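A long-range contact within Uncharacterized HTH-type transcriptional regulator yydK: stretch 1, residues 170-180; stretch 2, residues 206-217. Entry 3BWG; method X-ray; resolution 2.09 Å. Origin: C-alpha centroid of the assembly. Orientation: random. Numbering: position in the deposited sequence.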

# COMPACT_ATOMS: atom_id res chain seq x y z
N GLY B 170 25.24 -1.73 -7.14
CA GLY B 170 24.72 -1.05 -8.32
C GLY B 170 23.48 -1.68 -8.93
O GLY B 170 23.23 -1.53 -10.12
N LEU B 171 22.68 -2.37 -8.10
CA LEU B 171 21.47 -3.02 -8.58
C LEU B 171 20.27 -2.08 -8.53
O LEU B 171 20.20 -1.19 -7.69
N LYS B 172 19.30 -2.33 -9.40
CA LYS B 172 18.14 -1.48 -9.52
C LYS B 172 16.95 -2.25 -8.98
O LYS B 172 16.51 -3.25 -9.57
N ILE B 173 16.46 -1.80 -7.84
CA ILE B 173 15.39 -2.43 -7.09
C ILE B 173 14.03 -2.01 -7.68
O ILE B 173 13.76 -0.83 -7.84
N GLY B 174 13.20 -2.98 -8.04
CA GLY B 174 11.95 -2.66 -8.71
C GLY B 174 10.77 -3.01 -7.81
O GLY B 174 10.78 -2.69 -6.62
N PHE B 175 9.78 -3.70 -8.37
CA PHE B 175 8.52 -3.90 -7.68
C PHE B 175 8.65 -4.96 -6.58
O PHE B 175 9.59 -5.77 -6.56
N SER B 176 7.70 -4.92 -5.65
CA SER B 176 7.61 -5.89 -4.58
C SER B 176 6.14 -6.28 -4.32
O SER B 176 5.23 -5.47 -4.48
N ASP B 177 5.96 -7.50 -3.85
CA ASP B 177 4.69 -8.00 -3.36
C ASP B 177 4.73 -8.23 -1.84
O ASP B 177 5.65 -8.89 -1.36
N LEU B 178 3.74 -7.70 -1.10
CA LEU B 178 3.64 -7.96 0.36
C LEU B 178 2.37 -8.72 0.67
O LEU B 178 1.30 -8.36 0.14
N PHE B 179 2.52 -9.78 1.49
CA PHE B 179 1.47 -10.64 2.00
C PHE B 179 1.39 -10.45 3.52
O PHE B 179 2.40 -10.61 4.23
N LEU B 180 0.22 -10.00 3.97
CA LEU B 180 -0.02 -9.59 5.37
C LEU B 180 -0.95 -10.56 6.08
O LEU B 180 -1.99 -10.91 5.55
N SER B 206 7.44 -10.54 2.26
CA SER B 206 7.71 -9.67 1.15
C SER B 206 8.58 -10.33 0.07
O SER B 206 9.56 -11.01 0.37
N ILE B 207 8.25 -10.07 -1.18
CA ILE B 207 9.17 -10.49 -2.27
C ILE B 207 9.57 -9.22 -3.01
O ILE B 207 8.70 -8.52 -3.55
N PHE B 208 10.86 -8.91 -2.97
CA PHE B 208 11.40 -7.76 -3.69
C PHE B 208 12.05 -8.24 -4.99
O PHE B 208 12.70 -9.30 -5.02
N HIS B 209 11.82 -7.50 -6.07
CA HIS B 209 12.28 -7.91 -7.40
C HIS B 209 13.24 -6.84 -7.89
O HIS B 209 13.10 -5.65 -7.55
N LEU B 210 14.20 -7.23 -8.73
CA LEU B 210 14.95 -6.26 -9.52
C LEU B 210 14.03 -5.67 -10.62
O LEU B 210 12.89 -6.14 -10.85
N THR B 211 14.46 -4.60 -11.26
CA THR B 211 13.58 -3.97 -12.28
C THR B 211 13.26 -4.92 -13.45
O THR B 211 12.23 -4.73 -14.13
N ASN B 212 14.12 -5.92 -13.69
CA ASN B 212 13.87 -6.95 -14.73
C ASN B 212 12.92 -8.05 -14.28
O ASN B 212 12.68 -9.02 -15.02
N GLY B 213 12.38 -7.91 -13.06
CA GLY B 213 11.36 -8.84 -12.60
C GLY B 213 11.91 -10.03 -11.83
O GLY B 213 11.17 -10.80 -11.26
N GLN B 214 13.23 -10.16 -11.79
CA GLN B 214 13.90 -11.22 -11.03
C GLN B 214 13.87 -11.01 -9.48
O GLN B 214 14.37 -9.97 -8.97
N PRO B 215 13.30 -11.99 -8.70
CA PRO B 215 13.33 -11.80 -7.24
C PRO B 215 14.76 -11.76 -6.75
O PRO B 215 15.62 -12.43 -7.33
N PHE B 216 15.02 -10.99 -5.69
CA PHE B 216 16.36 -10.99 -5.06
C PHE B 216 16.32 -11.18 -3.53
O PHE B 216 17.33 -11.56 -2.93
N ASP B 217 15.16 -10.92 -2.92
CA ASP B 217 15.00 -10.89 -1.44
C ASP B 217 13.59 -11.38 -1.04
O ASP B 217 12.60 -10.86 -1.52

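Neighbouring antiparallel strands pack their side chains in register, and a beta bulge disturbs that order locally; the pairing of residues 206-210 with 173-180 in yydK illustrates both effects. At the regular end, Ser206 (chi1 m) faces Leu178, an m,p rotamer on the same side of the sheet, and its OG lies 3.5 Å from Leu178 CG. Ile207 turns to the other face, which it shares with Asp177. Backbone hydrogen bonds join these two in both directions, and the m,p rotamer of Ile207 carries CD1 to 3.5 Å from CE2 of Phe179, at the edge of that ring. Phe208 (chi1 m) returns to the face of Ser176, whose CB sits 3.5 Å from Phe208 CD1.

The register shifts by one residue between Ser176 and Ile173, and His209, with its CB directed toward stretch 1, packs beside this bulge. Its chi1 of -60° lays the imidazole against Phe175 (chi1 p) in an offset stack, centroids 4.3 Å apart and planes 21° from parallel, while His209 CB covers a face of the phenyl ring. The same carbonyl, Phe175 O, accepts hydrogen bonds from His209 N at 2.9 Å and from His209 ND1 at 3.1 Å, so the imidazole is held by polar as well as aromatic contacts. Gly174 N donates to His209 O at 2.7 Å; a CB on this glycine would clash with Thr211 CA.

Beyond the bulge, Leu210 (m,t) points its CB away overall, yet its CD2 reaches 3.9 Å from Leu171 CB. Thr211 (chi1 p) places OG1 3.9 Å from Lys172 CB, while its backbone N donates to Lys172 O. At the end of the type I turn that runs from Leu210 to Gly213, Gly213 CA approaches Phe175 CZ at 3.7 Å, and beyond it Phe216 (chi1 p) points back toward stretch 1, meeting Ile173 CG2 through CZ at 3.9 Å.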

# COMPACT_ATOMS: atom_id res chain seq x y z
CB LEU B 171 21.17 -4.28 -7.74
CG LEU B 171 22.23 -5.36 -7.92
CD1 LEU B 171 21.99 -6.48 -6.96
CD2 LEU B 171 22.26 -5.86 -9.36
CB LYS B 172 17.95 -1.03 -10.98
CG LYS B 172 19.22 -0.47 -11.64
CD LYS B 172 19.60 0.91 -11.05
CE LYS B 172 21.13 1.14 -11.07
NZ LYS B 172 21.74 1.01 -12.44
CB ILE B 173 15.52 -2.08 -5.58
CG1 ILE B 173 16.93 -2.51 -5.09
CG2 ILE B 173 14.31 -2.63 -4.76
CD1 ILE B 173 17.21 -2.41 -3.54
CB PHE B 175 7.43 -4.25 -8.68
CG PHE B 175 7.69 -5.50 -9.48
CD1 PHE B 175 7.22 -6.74 -9.05
CD2 PHE B 175 8.38 -5.44 -10.70
CE1 PHE B 175 7.44 -7.90 -9.80
CE2 PHE B 175 8.62 -6.61 -11.47
CZ PHE B 175 8.17 -7.83 -11.01
CB SER B 176 8.20 -5.31 -3.26
OG SER B 176 7.65 -4.03 -3.06
CB ASP B 177 4.38 -9.31 -4.10
CG ASP B 177 4.35 -9.10 -5.64
OD1 ASP B 177 3.83 -8.06 -6.12
OD2 ASP B 177 4.90 -9.95 -6.37
CB LEU B 178 3.67 -6.66 1.19
CG LEU B 178 4.97 -5.91 1.46
CD1 LEU B 178 5.69 -5.54 0.11
CD2 LEU B 178 4.79 -4.66 2.33
CB PHE B 179 1.73 -12.09 1.58
CG PHE B 179 1.88 -12.25 0.07
CD1 PHE B 179 0.76 -12.27 -0.74
CD2 PHE B 179 3.14 -12.28 -0.53
CE1 PHE B 179 0.88 -12.38 -2.14
CE2 PHE B 179 3.30 -12.36 -1.90
CZ PHE B 179 2.15 -12.43 -2.72
CB LEU B 180 -0.61 -8.18 5.43
CG LEU B 180 0.28 -6.95 5.24
CD1 LEU B 180 0.75 -6.73 3.81
CD2 LEU B 180 -0.48 -5.73 5.68
CB SER B 206 8.42 -8.39 1.61
OG SER B 206 7.69 -7.79 2.66
CB ILE B 207 8.56 -11.51 -3.24
CG1 ILE B 207 8.14 -12.78 -2.52
CG2 ILE B 207 9.55 -11.95 -4.30
CD1 ILE B 207 6.82 -12.69 -1.83
CB PHE B 208 12.36 -6.95 -2.82
CG PHE B 208 11.69 -6.32 -1.61
CD1 PHE B 208 11.29 -4.98 -1.64
CD2 PHE B 208 11.47 -7.06 -0.44
CE1 PHE B 208 10.66 -4.39 -0.51
CE2 PHE B 208 10.87 -6.46 0.72
CZ PHE B 208 10.44 -5.14 0.65
CB HIS B 209 11.10 -8.05 -8.41
CG HIS B 209 10.06 -9.07 -8.01
ND1 HIS B 209 9.09 -8.81 -7.06
CD2 HIS B 209 9.86 -10.34 -8.42
CE1 HIS B 209 8.34 -9.89 -6.90
NE2 HIS B 209 8.80 -10.84 -7.68
CB LEU B 210 16.21 -6.89 -10.12
CG LEU B 210 17.29 -7.52 -9.22
CD1 LEU B 210 18.31 -8.21 -10.09
CD2 LEU B 210 17.98 -6.48 -8.29
CB THR B 211 14.19 -2.70 -12.86
OG1 THR B 211 15.52 -2.99 -13.26
CG2 THR B 211 14.18 -1.56 -11.84
CB ASN B 212 15.18 -7.57 -15.26
CG ASN B 212 16.03 -8.19 -14.15
OD1 ASN B 212 15.53 -8.63 -13.12
ND2 ASN B 212 17.33 -8.23 -14.37
CB GLN B 214 15.32 -11.26 -11.56
CG GLN B 214 16.18 -12.40 -11.08
CD GLN B 214 17.57 -12.44 -11.78
OE1 GLN B 214 17.84 -11.65 -12.69
NE2 GLN B 214 18.43 -13.34 -11.36
CB PRO B 215 12.65 -13.06 -6.68
CG PRO B 215 11.92 -13.68 -7.81
CD PRO B 215 12.66 -13.28 -9.07
CB PHE B 216 17.19 -9.73 -5.43
CG PHE B 216 16.69 -8.44 -4.80
CD1 PHE B 216 17.17 -8.00 -3.56
CD2 PHE B 216 15.77 -7.65 -5.47
CE1 PHE B 216 16.73 -6.82 -2.97
CE2 PHE B 216 15.30 -6.44 -4.88
CZ PHE B 216 15.79 -6.04 -3.62
CB ASP B 217 15.28 -9.46 -0.94
CG ASP B 217 14.89 -9.21 0.54
OD1 ASP B 217 14.60 -10.13 1.31
OD2 ASP B 217 14.94 -8.05 0.96